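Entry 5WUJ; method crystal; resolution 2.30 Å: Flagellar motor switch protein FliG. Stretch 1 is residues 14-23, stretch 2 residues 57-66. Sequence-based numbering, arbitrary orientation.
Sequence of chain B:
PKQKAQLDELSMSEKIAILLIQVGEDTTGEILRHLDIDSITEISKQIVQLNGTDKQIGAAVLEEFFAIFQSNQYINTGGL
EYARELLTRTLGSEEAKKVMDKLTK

Stretch 1 (14-23) EKIAILLIQV
Stretch 2, residues 57-66: IGAAVLEEFF

Two helices that cross steeply can share only a short length of surface, so their contact must be concentrated in a few residues near the crossing point; residues 14-23 and 57-66 of the flagellar motor switch protein FliG illustrate the principle. Both stretches are helical throughout, with phi/psi mostly near -63/-41; phi and psi drift to -81/-14 by V23. Successive i to i+4 hydrogen bonds hold each backbone, among them L19 N to K15 O at 2.8 Å and L62 N to G58 O at 2.9 Å. The axes approach to 9.3 Å, and their N-to-C directions differ by 103°, with a signed crossing angle of -103°. Three CA-CA pairs set the register: K15 with V61 at 6.2 Å, I18 with G58 at 6.2 Å, and L19 with L62 at 6.3 Å. Together the stretches bury 536 Å².

Near the crossing, small and branched residues meet. G58 has no side chain, and I18 (chi1 m, chi2 t) rests its CG2 3.8 Å from G58 CA; the same methyl lies 4.0 Å from V61 CG2. V61, with chi1 t, points toward the first helix and brings CG1 to 3.4 Å from K15 O and 4.4 Å from L19 CB, packing against backbone as well as side chain. Q22 itself (m, t, chi3 -82°) points toward the second helix beside G58 and L62.

L19 takes chi1 t and chi2 159°, and although its CA-to-CB bond points sideways, its end reaches inward. Its CG sits 4.1 Å from CD2 of L62, an m,t rotamer whose end likewise comes nearer. L19 CD1 lies over one face of the F65 ring, 3.5 Å from the centroid and 22° off the normal, with CD1 3.2 Å from F65 CG. This is a CH-pi contact, in which a methyl meets the ring's electron cloud. F65 points toward the first helix with chi1 -85° and chi2 -82°; its CZ also meets I16 CG1 at 3.7 Å, even though the CA-to-CB bond of I16 (m, t) points away.

Charge joins this apolar packing through K15, which points toward the second helix with chi1 m, chi2 and chi3 t, and chi4 131°. Its NZ donates a hydrogen bond to E64 OE1 at 3.0 Å, forming a salt bridge. E64, whose CA-to-CB bond points toward the first helix, has chi1 and chi2 both t and chi3 151°, and both residues remain partly exposed.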

# COMPACT_ATOMS: atom_id res chain seq x y z
N GLU B 14 -0.58 -11.78 -2.52
CA GLU B 14 -1.77 -11.46 -1.73
C GLU B 14 -1.81 -9.99 -1.32
O GLU B 14 -2.87 -9.35 -1.37
CB GLU B 14 -1.83 -12.34 -0.48
CG GLU B 14 -1.73 -13.82 -0.85
CD GLU B 14 -1.97 -14.72 0.32
OE1 GLU B 14 -1.04 -14.88 1.15
OE2 GLU B 14 -3.08 -15.27 0.39
N LYS B 15 -0.66 -9.45 -0.91
CA LYS B 15 -0.58 -8.03 -0.59
C LYS B 15 -0.93 -7.18 -1.80
O LYS B 15 -1.61 -6.15 -1.67
CB LYS B 15 0.82 -7.68 -0.09
CG LYS B 15 1.25 -8.44 1.17
CD LYS B 15 2.38 -7.70 1.84
CE LYS B 15 2.94 -8.44 3.02
NZ LYS B 15 4.42 -8.49 2.88
N ILE B 16 -0.49 -7.60 -2.99
CA ILE B 16 -0.75 -6.80 -4.18
C ILE B 16 -2.24 -6.81 -4.51
O ILE B 16 -2.82 -5.78 -4.85
CB ILE B 16 0.10 -7.31 -5.35
CG1 ILE B 16 1.56 -6.87 -5.18
CG2 ILE B 16 -0.47 -6.84 -6.69
CD1 ILE B 16 2.56 -7.72 -6.01
N ALA B 17 -2.90 -7.97 -4.39
CA ALA B 17 -4.34 -8.02 -4.62
C ALA B 17 -5.09 -7.19 -3.58
O ALA B 17 -6.06 -6.49 -3.91
CB ALA B 17 -4.84 -9.46 -4.60
N ILE B 18 -4.63 -7.23 -2.32
CA ILE B 18 -5.26 -6.39 -1.30
C ILE B 18 -5.07 -4.91 -1.64
O ILE B 18 -6.00 -4.11 -1.51
CB ILE B 18 -4.72 -6.75 0.10
CG1 ILE B 18 -5.44 -8.00 0.62
CG2 ILE B 18 -4.94 -5.61 1.07
CD1 ILE B 18 -4.60 -8.82 1.59
N LEU B 19 -3.88 -4.53 -2.10
CA LEU B 19 -3.71 -3.16 -2.58
C LEU B 19 -4.68 -2.86 -3.72
O LEU B 19 -5.37 -1.83 -3.71
CB LEU B 19 -2.26 -2.92 -3.02
CG LEU B 19 -1.85 -1.54 -3.55
CD1 LEU B 19 -0.36 -1.41 -3.41
CD2 LEU B 19 -2.22 -1.33 -5.02
N LEU B 20 -4.78 -3.78 -4.70
CA LEU B 20 -5.63 -3.51 -5.86
C LEU B 20 -7.10 -3.39 -5.47
O LEU B 20 -7.80 -2.48 -5.94
CB LEU B 20 -5.45 -4.60 -6.92
CG LEU B 20 -4.07 -4.48 -7.57
CD1 LEU B 20 -3.78 -5.68 -8.46
CD2 LEU B 20 -3.98 -3.16 -8.37
N ILE B 21 -7.58 -4.28 -4.61
CA ILE B 21 -8.95 -4.17 -4.11
C ILE B 21 -9.22 -2.77 -3.58
O ILE B 21 -10.25 -2.16 -3.86
CB ILE B 21 -9.20 -5.24 -3.02
CG1 ILE B 21 -9.22 -6.66 -3.60
CG2 ILE B 21 -10.46 -4.91 -2.23
CD1 ILE B 21 -9.10 -7.77 -2.52
N GLN B 22 -8.28 -2.22 -2.80
CA GLN B 22 -8.54 -0.92 -2.19
C GLN B 22 -8.46 0.23 -3.20
O GLN B 22 -9.09 1.27 -2.97
CB GLN B 22 -7.56 -0.68 -1.05
CG GLN B 22 -7.75 -1.61 0.13
CD GLN B 22 -6.57 -1.52 1.07
OE1 GLN B 22 -5.53 -2.17 0.86
NE2 GLN B 22 -6.69 -0.68 2.07
N VAL B 23 -7.71 0.10 -4.30
CA VAL B 23 -7.68 1.21 -5.26
C VAL B 23 -8.89 1.21 -6.18
O VAL B 23 -9.17 2.22 -6.83
CB VAL B 23 -6.38 1.27 -6.09
CG1 VAL B 23 -5.16 1.48 -5.19
CG2 VAL B 23 -6.21 0.03 -6.97
N ILE B 57 -5.94 -4.55 8.13
CA ILE B 57 -4.90 -5.26 7.39
C ILE B 57 -4.65 -4.59 6.05
O ILE B 57 -3.50 -4.45 5.61
CB ILE B 57 -5.28 -6.74 7.23
CG1 ILE B 57 -5.17 -7.47 8.58
CG2 ILE B 57 -4.43 -7.40 6.11
CD1 ILE B 57 -5.76 -8.86 8.58
N GLY B 58 -5.71 -4.17 5.37
CA GLY B 58 -5.52 -3.44 4.12
C GLY B 58 -4.71 -2.17 4.33
O GLY B 58 -3.82 -1.85 3.54
N ALA B 59 -5.00 -1.44 5.42
CA ALA B 59 -4.29 -0.21 5.72
C ALA B 59 -2.82 -0.48 5.99
O ALA B 59 -1.95 0.32 5.60
CB ALA B 59 -4.92 0.48 6.94
N ALA B 60 -2.52 -1.57 6.69
CA ALA B 60 -1.13 -1.96 6.91
C ALA B 60 -0.43 -2.30 5.59
O ALA B 60 0.76 -2.01 5.42
CB ALA B 60 -1.08 -3.14 7.88
N VAL B 61 -1.16 -2.91 4.65
CA VAL B 61 -0.60 -3.19 3.33
C VAL B 61 -0.31 -1.89 2.58
O VAL B 61 0.76 -1.73 1.98
CB VAL B 61 -1.53 -4.11 2.52
CG1 VAL B 61 -1.10 -4.20 1.01
CG2 VAL B 61 -1.53 -5.51 3.11
N LEU B 62 -1.26 -0.94 2.60
CA LEU B 62 -1.02 0.34 1.94
C LEU B 62 0.19 1.05 2.53
O LEU B 62 0.99 1.64 1.80
CB LEU B 62 -2.25 1.23 2.06
CG LEU B 62 -3.47 0.80 1.28
CD1 LEU B 62 -4.51 1.92 1.31
CD2 LEU B 62 -3.07 0.40 -0.14
N GLU B 63 0.33 1.01 3.85
CA GLU B 63 1.48 1.66 4.47
C GLU B 63 2.77 1.02 4.00
O GLU B 63 3.79 1.70 3.82
CB GLU B 63 1.38 1.58 5.99
CG GLU B 63 0.39 2.55 6.61
CD GLU B 63 0.65 2.75 8.09
OE1 GLU B 63 1.48 1.98 8.66
OE2 GLU B 63 0.05 3.67 8.69
N GLU B 64 2.76 -0.30 3.83
CA GLU B 64 3.94 -0.99 3.33
C GLU B 64 4.28 -0.52 1.92
O GLU B 64 5.44 -0.21 1.61
CB GLU B 64 3.70 -2.50 3.37
CG GLU B 64 4.88 -3.36 2.99
CD GLU B 64 4.60 -4.85 3.21
OE1 GLU B 64 5.19 -5.67 2.48
OE2 GLU B 64 3.78 -5.18 4.10
N PHE B 65 3.27 -0.41 1.05
CA PHE B 65 3.52 0.04 -0.31
C PHE B 65 3.83 1.53 -0.38
O PHE B 65 4.63 1.95 -1.22
CB PHE B 65 2.34 -0.30 -1.20
CG PHE B 65 2.40 -1.69 -1.73
CD1 PHE B 65 3.17 -1.98 -2.84
CD2 PHE B 65 1.72 -2.72 -1.10
CE1 PHE B 65 3.25 -3.28 -3.33
CE2 PHE B 65 1.79 -4.02 -1.59
CZ PHE B 65 2.56 -4.30 -2.69
N PHE B 66 3.22 2.33 0.51
CA PHE B 66 3.59 3.74 0.62
C PHE B 66 5.09 3.90 0.87
O PHE B 66 5.75 4.72 0.22
CB PHE B 66 2.78 4.40 1.75
CG PHE B 66 2.85 5.89 1.75
CD1 PHE B 66 2.35 6.62 0.67
CD2 PHE B 66 3.42 6.57 2.81
CE1 PHE B 66 2.41 8.02 0.67
CE2 PHE B 66 3.49 7.96 2.82
CZ PHE B 66 2.98 8.69 1.75